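Local coordinates for multiple antibiotic resistance protein MarR (Escherichia coli, PDB 1JGS), which represses the marRAB operon, which activates antibiotic resistance and oxidative stress genes, by binding its marO operator DNA, at residues 4-8 with 9-13. Residues are numbered along the deposited sequence; the frame is centred on the assembly and turned at random.
Sequences EIIPL and GRLIH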
loop_
_atom_site.group_PDB
_atom_site.type_symbol
_atom_site.label_atom_id
_atom_site.label_comp_id
_atom_site.label_asym_id
_atom_site.label_seq_id
_atom_site.Cartn_x
_atom_site.Cartn_y
_atom_site.Cartn_z
ATOM N N GLU A 4 20.020 -1.053 14.997
ATOM C CA GLU A 4 19.793 -2.158 14.073
ATOM C C GLU A 4 19.843 -1.667 12.630
ATOM O O GLU A 4 19.311 -0.607 12.311
ATOM C CB GLU A 4 18.430 -2.799 14.358
ATOM C CG GLU A 4 18.418 -4.302 14.179
ATOM C CD GLU A 4 19.474 -4.995 15.027
ATOM O OE1 GLU A 4 19.503 -4.778 16.257
ATOM O OE2 GLU A 4 20.276 -5.762 14.457
ATOM N N ILE A 5 20.488 -2.439 11.760
ATOM C CA ILE A 5 20.594 -2.057 10.357
ATOM C C ILE A 5 19.425 -2.602 9.546
ATOM O O ILE A 5 19.482 -3.702 8.992
ATOM C CB ILE A 5 21.912 -2.552 9.729
ATOM C CG1 ILE A 5 23.099 -1.922 10.459
ATOM C CG2 ILE A 5 21.958 -2.186 8.243
ATOM C CD1 ILE A 5 24.433 -2.516 10.067
ATOM N N ILE A 6 18.360 -1.812 9.493
ATOM C CA ILE A 6 17.162 -2.170 8.755
ATOM C C ILE A 6 17.329 -1.575 7.362
ATOM O O ILE A 6 17.596 -0.374 7.214
ATOM C CB ILE A 6 15.908 -1.573 9.443
ATOM C CG1 ILE A 6 15.850 -2.056 10.900
ATOM C CG2 ILE A 6 14.647 -1.976 8.690
ATOM C CD1 ILE A 6 14.921 -1.239 11.795
ATOM N N PRO A 7 17.202 -2.413 6.318
ATOM C CA PRO A 7 17.340 -1.961 4.928
ATOM C C PRO A 7 16.231 -0.979 4.526
ATOM O O PRO A 7 15.084 -1.115 4.954
ATOM C CB PRO A 7 17.286 -3.269 4.141
ATOM C CG PRO A 7 16.346 -4.109 4.972
ATOM C CD PRO A 7 16.854 -3.845 6.372
ATOM N N LEU A 8 16.591 -0.005 3.694
ATOM C CA LEU A 8 15.669 1.028 3.223
ATOM C C LEU A 8 14.269 0.507 2.881
ATOM O O LEU A 8 13.260 1.012 3.405
ATOM C CB LEU A 8 16.278 1.723 2.002
ATOM C CG LEU A 8 15.522 2.846 1.302
ATOM C CD1 LEU A 8 15.325 4.031 2.240
ATOM C CD2 LEU A 8 16.321 3.267 0.080
ATOM N N GLY A 9 14.215 -0.498 2.004
ATOM C CA GLY A 9 12.944 -1.079 1.600
ATOM C C GLY A 9 11.977 -1.321 2.745
ATOM O O GLY A 9 10.826 -0.886 2.692
ATOM N N ARG A 10 12.432 -2.019 3.780
ATOM C CA ARG A 10 11.574 -2.297 4.926
ATOM C C ARG A 10 11.219 -1.014 5.676
ATOM O O ARG A 10 10.096 -0.867 6.157
ATOM C CB ARG A 10 12.251 -3.287 5.876
ATOM C CG ARG A 10 12.177 -4.742 5.431
ATOM C CD ARG A 10 13.078 -5.614 6.298
ATOM N NE ARG A 10 12.771 -5.491 7.724
ATOM C CZ ARG A 10 13.588 -5.879 8.702
ATOM N NH1 ARG A 10 14.769 -6.415 8.413
ATOM N NH2 ARG A 10 13.228 -5.731 9.969
ATOM N N LEU A 11 12.169 -0.083 5.779
ATOM C CA LEU A 11 11.895 1.169 6.474
ATOM C C LEU A 11 10.802 1.949 5.743
ATOM O O LEU A 11 9.900 2.488 6.376
ATOM C CB LEU A 11 13.162 2.028 6.596
ATOM C CG LEU A 11 14.226 1.570 7.602
ATOM C CD1 LEU A 11 15.428 2.519 7.575
ATOM C CD2 LEU A 11 13.616 1.533 8.985
ATOM N N ILE A 12 10.903 2.024 4.419
ATOM C CA ILE A 12 9.900 2.718 3.612
ATOM C C ILE A 12 8.553 2.032 3.863
ATOM O O ILE A 12 7.514 2.689 3.961
ATOM C CB ILE A 12 10.217 2.627 2.100
ATOM C CG1 ILE A 12 11.473 3.438 1.776
ATOM C CG2 ILE A 12 9.057 3.164 1.287
ATOM C CD1 ILE A 12 11.912 3.314 0.317
ATOM N N HIS A 13 8.589 0.707 3.975
ATOM C CA HIS A 13 7.394 -0.083 4.218
ATOM C C HIS A 13 6.800 0.333 5.551
ATOM O O HIS A 13 5.709 0.904 5.612
ATOM C CB HIS A 13 7.758 -1.566 4.244
ATOM C CG HIS A 13 6.619 -2.471 4.589
ATOM N ND1 HIS A 13 5.436 -2.486 3.882
ATOM C CD2 HIS A 13 6.497 -3.426 5.541
ATOM C CE1 HIS A 13 4.636 -3.411 4.381
ATOM N NE2 HIS A 13 5.257 -3.998 5.389
#
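The start of helix 8-27, the N-terminal helix of the MarR subunit, is built where Pro7 and Leu8 offer their carbonyl oxygens to the first full turn. Leu11 N donates to Pro7 O at 3.2 Å, a bond lying in the carbonyl plane, and Ile12 N reaches Leu8 O at 2.8 Å with an N-H...O angle of 168°, nearly straight. Pro7 stands at the N-cap position, whose backbone nitrogen lies outside the i to i+4 bonding of the helix, so a proline costs no helical bond there; its restricted phi (-65°) is compatible with the extended lead-in.

Ile6, still in the extended lead-in, folds its branched side chain back on the helix. With CG2 anti to the backbone N, that methyl is directed at Leu11, meeting CD2 at 3.7 Å, and the two side chains cross at about a right angle. The same methyl sits over the centre of one face of the Arg10 guanidinium, 4.0 Å above its plane. Arg10 arrives there because its chain bends at chi3 (56°), turning the flat group back along the lead-in; its CD rests 3.8 Å from Pro7 CG. A long aliphatic chain with a planar end thus packs on apolar neighbours with both parts.

In the MarR fold the N- and C-terminal helices of two subunits form the dimerisation domain, and this helix start takes part. Lys134 NZ of the second subunit hydrogen-bonds to Glu4 O, while Leu8 packs on Leu129 and Ile12 on Val15 of that subunit. Leu8, Leu11 and Ile12 are buried, where branched hydrocarbon side chains fill space without burying a polar group. Leu8 and Ile12, one turn apart, also cross each other obliquely, Leu8 CG lying 3.8 Å from Ile12 CD1.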